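Local coordinates for cellulase (Clostridium cellulovorans, PDB 6UI3), which hydrolyses beta-glucan chains as a broad-specificity endoglucanase, being the glycoside hydrolase family 5 part of a longer, probably cellulosomal, protein, at residues K144-T149 with K189-V194; V217-H222 with K263-I268. All blocks are in the same frame, centred on the assembly; numbering follows the deposited sequence.

Contact 1. Residues K144-T149 with K189-V194; sequences KLIFDT and KRLIMV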
ATOM      1  N   LYS A 144     -15.440  -0.539   1.553  1.00  8.40           N
ATOM      2  CA  LYS A 144     -14.436  -0.123   0.580  1.00  8.96           C
ATOM      3  C   LYS A 144     -13.273   0.624   1.220  1.00  7.88           C
ATOM      4  O   LYS A 144     -12.259   0.834   0.552  1.00  9.03           O
ATOM      5  CB  LYS A 144     -15.077   0.655  -0.559  1.00 10.99           C
ATOM      6  CG  LYS A 144     -15.891  -0.279  -1.465  1.00 13.38           C
ATOM      7  CD  LYS A 144     -15.978   0.218  -2.883  1.00 16.07           C
ATOM      8  CE  LYS A 144     -16.688  -0.785  -3.772  1.00 18.52           C
ATOM      9  NZ  LYS A 144     -18.127  -0.867  -3.442  1.00 21.86           N
ATOM     10  N   LEU A 145     -13.364   0.971   2.498  1.00  7.82           N
ATOM     11  CA  LEU A 145     -12.232   1.482   3.260  1.00  7.17           C
ATOM     12  C   LEU A 145     -11.507   0.317   3.927  1.00  7.81           C
ATOM     13  O   LEU A 145     -12.110  -0.454   4.679  1.00  8.04           O
ATOM     14  CB  LEU A 145     -12.708   2.482   4.309  1.00  8.69           C
ATOM     15  CG  LEU A 145     -11.624   3.024   5.255  1.00  8.90           C
ATOM     16  CD1 LEU A 145     -10.564   3.794   4.502  1.00 10.77           C
ATOM     17  CD2 LEU A 145     -12.271   3.910   6.307  1.00 10.01           C
ATOM     18  N   ILE A 146     -10.208   0.216   3.672  1.00  7.04           N
ATOM     19  CA  ILE A 146      -9.335  -0.846   4.155  1.00  7.21           C
ATOM     20  C   ILE A 146      -8.228  -0.196   4.983  1.00  6.71           C
ATOM     21  O   ILE A 146      -7.777   0.903   4.646  1.00  7.12           O
ATOM     22  CB  ILE A 146      -8.721  -1.571   2.937  1.00  7.11           C
ATOM     23  CG1 ILE A 146      -9.804  -2.212   2.061  1.00  8.31           C
ATOM     24  CG2 ILE A 146      -7.650  -2.586   3.384  1.00  7.99           C
ATOM     25  CD1 ILE A 146      -9.302  -2.627   0.684  1.00  9.65           C
ATOM     26  N   PHE A 147      -7.783  -0.858   6.051  1.00  6.87           N
ATOM     27  CA  PHE A 147      -6.672  -0.376   6.870  1.00  7.22           C
ATOM     28  C   PHE A 147      -5.427  -1.228   6.624  1.00  7.75           C
ATOM     29  O   PHE A 147      -5.531  -2.445   6.441  1.00  8.96           O
ATOM     30  CB  PHE A 147      -7.034  -0.465   8.356  1.00  6.77           C
ATOM     31  CG  PHE A 147      -8.181   0.424   8.797  1.00  7.74           C
ATOM     32  CD1 PHE A 147      -8.532   1.575   8.101  1.00  8.93           C
ATOM     33  CD2 PHE A 147      -8.897   0.105   9.946  1.00  8.41           C
ATOM     34  CE1 PHE A 147      -9.576   2.396   8.562  1.00 10.12           C
ATOM     35  CE2 PHE A 147      -9.929   0.916  10.396  1.00  9.38           C
ATOM     36  CZ  PHE A 147     -10.269   2.051   9.703  1.00  9.34           C
ATOM     37  N   ASP A 148      -4.252  -0.597   6.651  1.00  7.15           N
ATOM     38  CA  ASP A 148      -2.938  -1.217   6.408  1.00  6.79           C
ATOM     39  C   ASP A 148      -2.079  -0.821   7.604  1.00  6.22           C
ATOM     40  O   ASP A 148      -1.816   0.364   7.810  1.00  6.87           O
ATOM     41  CB  ASP A 148      -2.445  -0.688   5.050  1.00  7.87           C
ATOM     42  CG  ASP A 148      -0.978  -0.973   4.723  1.00 10.70           C
ATOM     43  OD1 ASP A 148      -0.253  -1.647   5.494  1.00 10.26           O
ATOM     44  OD2 ASP A 148      -0.555  -0.496   3.618  1.00 10.70           O
ATOM     45  N   THR A 149      -1.695  -1.788   8.445  1.00  6.95           N
ATOM     46  CA  THR A 149      -1.326  -1.468   9.833  1.00  6.74           C
ATOM     47  C   THR A 149      -0.035  -0.650   9.964  1.00  6.38           C
ATOM     48  O   THR A 149       0.132   0.088  10.942  1.00  6.68           O
ATOM     49  CB  THR A 149      -1.169  -2.743  10.674  1.00  7.26           C
ATOM     50  OG1 THR A 149      -0.100  -3.526  10.116  1.00  7.80           O
ATOM     51  CG2 THR A 149      -2.462  -3.544  10.774  1.00  7.78           C
ATOM     52  N   LYS A 189     -15.662  -5.972  10.815  1.00  8.53           N
ATOM     53  CA  LYS A 189     -15.835  -6.725   9.572  1.00  9.30           C
ATOM     54  C   LYS A 189     -14.984  -6.185   8.423  1.00  9.03           C
ATOM     55  O   LYS A 189     -15.092  -6.677   7.290  1.00  9.93           O
ATOM     56  CB  LYS A 189     -17.306  -6.710   9.161  1.00  9.85           C
ATOM     57  CG  LYS A 189     -18.206  -7.485  10.093  1.00 10.90           C
ATOM     58  CD  LYS A 189     -19.641  -7.450   9.593  1.00 14.62           C
ATOM     59  CE  LYS A 189     -20.589  -8.162  10.544  1.00 17.30           C
ATOM     60  NZ  LYS A 189     -21.999  -8.110  10.058  1.00 21.27           N
ATOM     61  N   ARG A 190     -14.132  -5.209   8.693  1.00  8.56           N
ATOM     62  CA  ARG A 190     -13.332  -4.537   7.676  1.00  9.04           C
ATOM     63  C   ARG A 190     -12.076  -5.343   7.344  1.00  8.18           C
ATOM     64  O   ARG A 190     -11.441  -5.905   8.234  1.00  8.58           O
ATOM     65  CB  ARG A 190     -12.896  -3.188   8.274  1.00 11.20           C
ATOM     66  CG  ARG A 190     -12.155  -2.289   7.321  1.00 10.60           C
ATOM     67  CD  ARG A 190     -11.866  -0.893   7.889  1.00  7.90           C
ATOM     68  NE  ARG A 190     -13.008  -0.246   8.541  1.00  7.64           N
ATOM     69  CZ  ARG A 190     -14.110   0.171   7.923  1.00  7.90           C
ATOM     70  NH1 ARG A 190     -14.257   0.032   6.611  1.00  8.86           N
ATOM     71  NH2 ARG A 190     -15.094   0.701   8.636  1.00  8.55           N
ATOM     72  N   LEU A 191     -11.678  -5.355   6.069  1.00  7.81           N
ATOM     73  CA  LEU A 191     -10.390  -5.961   5.728  1.00  7.20           C
ATOM     74  C   LEU A 191      -9.244  -5.150   6.338  1.00  7.40           C
ATOM     75  O   LEU A 191      -9.211  -3.914   6.246  1.00  7.53           O
ATOM     76  CB  LEU A 191     -10.213  -6.048   4.215  1.00  9.15           C
ATOM     77  CG  LEU A 191      -8.931  -6.745   3.771  1.00  7.99           C
ATOM     78  CD1 LEU A 191      -8.966  -8.233   4.056  1.00  9.25           C
ATOM     79  CD2 LEU A 191      -8.639  -6.528   2.286  1.00 10.28           C
ATOM     80  N   ILE A 192      -8.299  -5.853   6.962  1.00  6.80           N
ATOM     81  CA  ILE A 192      -7.066  -5.260   7.468  1.00  6.73           C
ATOM     82  C   ILE A 192      -5.882  -5.928   6.774  1.00  7.43           C
ATOM     83  O   ILE A 192      -5.814  -7.162   6.689  1.00  7.94           O
ATOM     84  CB  ILE A 192      -6.946  -5.396   8.999  1.00  7.59           C
ATOM     85  CG1 ILE A 192      -8.146  -4.745   9.694  1.00  7.92           C
ATOM     86  CG2 ILE A 192      -5.634  -4.769   9.486  1.00  7.62           C
ATOM     87  CD1 ILE A 192      -8.292  -5.110  11.164  1.00  9.81           C
ATOM     88  N   MET A 193      -4.964  -5.112   6.279  1.00  7.07           N
ATOM     89  CA  MET A 193      -3.731  -5.557   5.640  1.00  7.18           C
ATOM     90  C   MET A 193      -2.596  -5.540   6.660  1.00  7.10           C
ATOM     91  O   MET A 193      -2.442  -4.562   7.405  1.00  7.06           O
ATOM     92  CB  MET A 193      -3.360  -4.621   4.488  1.00  7.75           C
ATOM     93  CG  MET A 193      -4.370  -4.619   3.351  1.00  8.93           C
ATOM     94  SD  MET A 193      -4.162  -3.277   2.159  1.00  7.91           S
ATOM     95  CE  MET A 193      -2.500  -3.584   1.575  1.00  9.90           C
ATOM     96  N   VAL A 194      -1.794  -6.617   6.674  1.00  6.89           N
ATOM     97  CA  VAL A 194      -0.685  -6.759   7.586  1.00  6.61           C
ATOM     98  C   VAL A 194       0.578  -7.070   6.782  1.00  6.75           C
ATOM     99  O   VAL A 194       0.587  -8.022   5.991  1.00  6.71           O
ATOM    100  CB  VAL A 194      -0.923  -7.847   8.658  1.00  7.31           C
ATOM    101  CG1 VAL A 194      -1.947  -7.341   9.684  1.00  8.14           C
ATOM    102  CG2 VAL A 194      -1.385  -9.168   8.051  1.00  8.84           C
TER
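With CG anti to its backbone N (chi1 -175°) and a bend further out (chi3 -47°), the side chain of Arg190 doubles back across Phe147 to end beside Leu145. Its CD sits over the middle of the aromatic ring, 3.7 Å from the Phe147 centroid, as a CH-pi contact, while the guanidinium plane is inclined 48° to the ring. Arg190 NH1 then donates edge-on, in the guanidinium plane, to Leu145 O at 2.9 Å, and CD2 of Leu145 lies over a guanidinium face. NH1 is shared with Ser142 O, NE bonds Asn187 OD1 and NH2 bonds Tyr141 O, so four hydrogen bonds grip this buried group. Beyond it the backbones pair. The bond from Phe147 N to Leu191 O is weak at 3.4 Å. Met193 N to Phe147 O, at 2.7 Å, is nearly straight, and Thr149 N to Met193 O continues the ladder. On one face Ile146 CG2 meets Met193 SD at 3.8 Å, near Asp148, which is salt-bridged to Arg64; on the other, Phe147 and Ile192 rest on helix 163-182. Paired parallel strands with a helix packed outside are the repeating feature of the TIM barrel.

Contact 2. Residues V217-H222 with K263-I268; sequences VAVSIH and KGIPVI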
ATOM      1  N   VAL A 217      -7.949 -10.865   7.227  1.00  8.52           N
ATOM      2  CA  VAL A 217      -6.760 -10.077   6.946  1.00  7.85           C
ATOM      3  C   VAL A 217      -6.162 -10.496   5.611  1.00  7.49           C
ATOM      4  O   VAL A 217      -6.360 -11.612   5.121  1.00  8.77           O
ATOM      5  CB  VAL A 217      -5.693 -10.176   8.067  1.00  8.73           C
ATOM      6  CG1 VAL A 217      -6.213  -9.612   9.380  1.00  8.94           C
ATOM      7  CG2 VAL A 217      -5.228 -11.620   8.281  1.00 10.14           C
ATOM      8  N   ALA A 218      -5.390  -9.586   5.036  1.00  7.48           N
ATOM      9  CA  ALA A 218      -4.610  -9.855   3.840  1.00  7.02           C
ATOM     10  C   ALA A 218      -3.159  -9.482   4.104  1.00  6.68           C
ATOM     11  O   ALA A 218      -2.885  -8.554   4.871  1.00  7.72           O
ATOM     12  CB  ALA A 218      -5.111  -9.025   2.652  1.00  8.40           C
ATOM     13  N   VAL A 219      -2.226 -10.195   3.476  1.00  6.38           N
ATOM     14  CA  VAL A 219      -0.809  -9.866   3.617  1.00  7.45           C
ATOM     15  C   VAL A 219      -0.450  -8.761   2.635  1.00  7.32           C
ATOM     16  O   VAL A 219      -0.820  -8.816   1.454  1.00  8.66           O
ATOM     17  CB  VAL A 219       0.070 -11.112   3.431  1.00  8.00           C
ATOM     18  CG1 VAL A 219       1.552 -10.744   3.464  1.00  8.20           C
ATOM     19  CG2 VAL A 219      -0.246 -12.146   4.505  1.00 10.06           C
ATOM     20  N   SER A 220       0.254  -7.747   3.133  1.00  7.08           N
ATOM     21  CA  SER A 220       0.725  -6.612   2.348  1.00  6.96           C
ATOM     22  C   SER A 220       2.162  -6.851   1.901  1.00  6.83           C
ATOM     23  O   SER A 220       3.051  -7.042   2.734  1.00  6.88           O
ATOM     24  CB  SER A 220       0.679  -5.361   3.220  1.00  8.66           C
ATOM     25  OG  SER A 220       1.302  -4.282   2.544  1.00  8.93           O
ATOM     26  N   ILE A 221       2.376  -6.829   0.586  1.00  6.71           N
ATOM     27  CA  ILE A 221       3.686  -7.010  -0.034  1.00  6.48           C
ATOM     28  C   ILE A 221       3.978  -5.830  -0.953  1.00  6.54           C
ATOM     29  O   ILE A 221       3.112  -5.404  -1.728  1.00  7.16           O
ATOM     30  CB  ILE A 221       3.720  -8.324  -0.856  1.00  6.80           C
ATOM     31  CG1 ILE A 221       3.561  -9.560   0.045  1.00  7.55           C
ATOM     32  CG2 ILE A 221       4.980  -8.407  -1.721  1.00  8.31           C
ATOM     33  CD1 ILE A 221       4.678  -9.808   1.008  1.00  8.74           C
ATOM     34  N   HIS A 222       5.206  -5.320  -0.891  1.00  6.15           N
ATOM     35  CA  HIS A 222       5.708  -4.311  -1.827  1.00  6.71           C
ATOM     36  C   HIS A 222       6.836  -4.979  -2.596  1.00  6.67           C
ATOM     37  O   HIS A 222       7.807  -5.429  -1.982  1.00  7.43           O
ATOM     38  CB  HIS A 222       6.220  -3.068  -1.098  1.00  7.14           C
ATOM     39  CG  HIS A 222       5.186  -2.415  -0.236  1.00  6.84           C
ATOM     40  ND1 HIS A 222       5.484  -1.365   0.602  1.00  7.58           N
ATOM     41  CD2 HIS A 222       3.861  -2.657  -0.088  1.00  7.50           C
ATOM     42  CE1 HIS A 222       4.389  -0.992   1.241  1.00  7.58           C
ATOM     43  NE2 HIS A 222       3.392  -1.765   0.848  1.00  7.68           N
ATOM     44  N   LYS A 263      -3.257 -21.282   1.478  1.00 12.53           N
ATOM     45  CA  LYS A 263      -3.701 -21.506   2.847  1.00 13.47           C
ATOM     46  C   LYS A 263      -4.894 -20.630   3.213  1.00 12.49           C
ATOM     47  O   LYS A 263      -5.248 -20.540   4.398  1.00 15.38           O
ATOM     48  CB  LYS A 263      -2.535 -21.310   3.821  1.00 15.96           C
ATOM     49  CG  LYS A 263      -1.336 -22.221   3.492  1.00 21.50           C
ATOM     50  CD  LYS A 263      -0.264 -22.190   4.573  1.00 27.77           C
ATOM     51  CE  LYS A 263       1.112 -22.611   4.046  1.00 31.01           C
ATOM     52  NZ  LYS A 263       2.219 -21.714   4.553  1.00 29.91           N
ATOM     53  N   GLY A 264      -5.517 -19.993   2.221  1.00 11.15           N
ATOM     54  CA  GLY A 264      -6.714 -19.205   2.437  1.00 11.25           C
ATOM     55  C   GLY A 264      -6.493 -17.783   2.880  1.00 10.17           C
ATOM     56  O   GLY A 264      -7.444 -17.149   3.342  1.00 11.85           O
ATOM     57  N   ILE A 265      -5.279 -17.253   2.751  1.00  9.04           N
ATOM     58  CA  ILE A 265      -4.958 -15.886   3.160  1.00  9.26           C
ATOM     59  C   ILE A 265      -4.587 -15.098   1.912  1.00  8.42           C
ATOM     60  O   ILE A 265      -3.576 -15.404   1.260  1.00  8.45           O
ATOM     61  CB  ILE A 265      -3.827 -15.874   4.196  1.00  9.21           C
ATOM     62  CG1 ILE A 265      -4.253 -16.685   5.427  1.00 12.46           C
ATOM     63  CG2 ILE A 265      -3.492 -14.429   4.574  1.00 10.03           C
ATOM     64  CD1 ILE A 265      -3.160 -16.866   6.460  1.00 15.63           C
ATOM     65  N   PRO A 266      -5.376 -14.101   1.523  1.00  7.61           N
ATOM     66  CA  PRO A 266      -5.053 -13.365   0.301  1.00  7.53           C
ATOM     67  C   PRO A 266      -3.846 -12.464   0.482  1.00  7.01           C
ATOM     68  O   PRO A 266      -3.492 -12.074   1.601  1.00  7.92           O
ATOM     69  CB  PRO A 266      -6.320 -12.549   0.040  1.00  9.14           C
ATOM     70  CG  PRO A 266      -6.948 -12.382   1.375  1.00 10.92           C
ATOM     71  CD  PRO A 266      -6.609 -13.613   2.165  1.00  8.39           C
ATOM     72  N   VAL A 267      -3.232 -12.109  -0.649  1.00  7.11           N
ATOM     73  CA  VAL A 267      -2.083 -11.207  -0.711  1.00  6.84           C
ATOM     74  C   VAL A 267      -2.437 -10.027  -1.608  1.00  6.90           C
ATOM     75  O   VAL A 267      -3.013 -10.204  -2.688  1.00  7.72           O
ATOM     76  CB  VAL A 267      -0.835 -11.941  -1.255  1.00  7.50           C
ATOM     77  CG1 VAL A 267       0.349 -11.006  -1.384  1.00  8.68           C
ATOM     78  CG2 VAL A 267      -0.471 -13.133  -0.370  1.00  8.92           C
ATOM     79  N   ILE A 268      -2.074  -8.824  -1.164  1.00  6.90           N
ATOM     80  CA  ILE A 268      -2.197  -7.598  -1.953  1.00  7.01           C
ATOM     81  C   ILE A 268      -0.792  -7.081  -2.229  1.00  6.81           C
ATOM     82  O   ILE A 268       0.007  -6.925  -1.299  1.00  7.42           O
ATOM     83  CB  ILE A 268      -3.028  -6.548  -1.195  1.00  6.84           C
ATOM     84  CG1 ILE A 268      -4.479  -7.018  -1.050  1.00  8.09           C
ATOM     85  CG2 ILE A 268      -2.979  -5.213  -1.898  1.00  8.28           C
ATOM     86  CD1 ILE A 268      -5.260  -6.307   0.034  1.00  8.38           C
TER
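Val219 binds the neighbouring strand through both of its backbone polar atoms: Val219 N donates to Pro266 O at 2.9 Å, and Val219 O receives Ile268 N, also at 2.9 Å, almost head-on. Ile221 N adds a third bond to Ile268 O at 3.0 Å. Around this ladder the packing is close. On the inner face, where Val20 of helix 16-21 also touches Ile268, this residue keeps CG1 anti to its carbonyl carbon (chi1 -66°) and runs on extended, which carries CD1 away from its register partner, Ser220, to within 3.8 Å of Ala218 CB. The ring of Pro266 closes in on the same methyl with CG, and its CD lies 3.6 Å from Val217 O, at a place where proline has no N-H to offer. Such parallel pairing belongs to the eight-stranded TIM barrel, where one face of the strands looks inward and the other bears helices: here Val219, Ile221 and Val267 lean on helix 243-261, with Ile221 CG1 against Val267 CG1 at 3.8 Å. Toward the start of 263-268 the grip slackens. The partly exposed Ile265 reaches Val219 by a single branch, CG2 to CG2 at 4.0 Å. Before it the chain is exposed: Gly264, at positive phi (85°), is the C-prime residue of the Schellman motif ending helix 243-261, through Ile265 N to Phe260 O and Gly264 N to Val261 O.

Read from the N terminus, the chain makes contact 1 when 189-194 returns beside 144-149, closing a loop that includes helix 163-182. It then passes helix 203-208 and enters 217-222, and contact 2 closes a second loop through helix 243-261 when 263-268 arrives. The loops follow in series, neither enclosing nor crossing the other, as two beta-alpha-beta crossovers of one barrel. The neighbouring strands 192-195 and 217-222, one from each contact, join the pair: Val194 N to Ala218 O and Val194 O to Ser220 N are probable hydrogen bonds, which with the two contacts tie four successive strands of the wall. Across the inner face Met193 CG touches Ile268 CD1 at 3.8 Å.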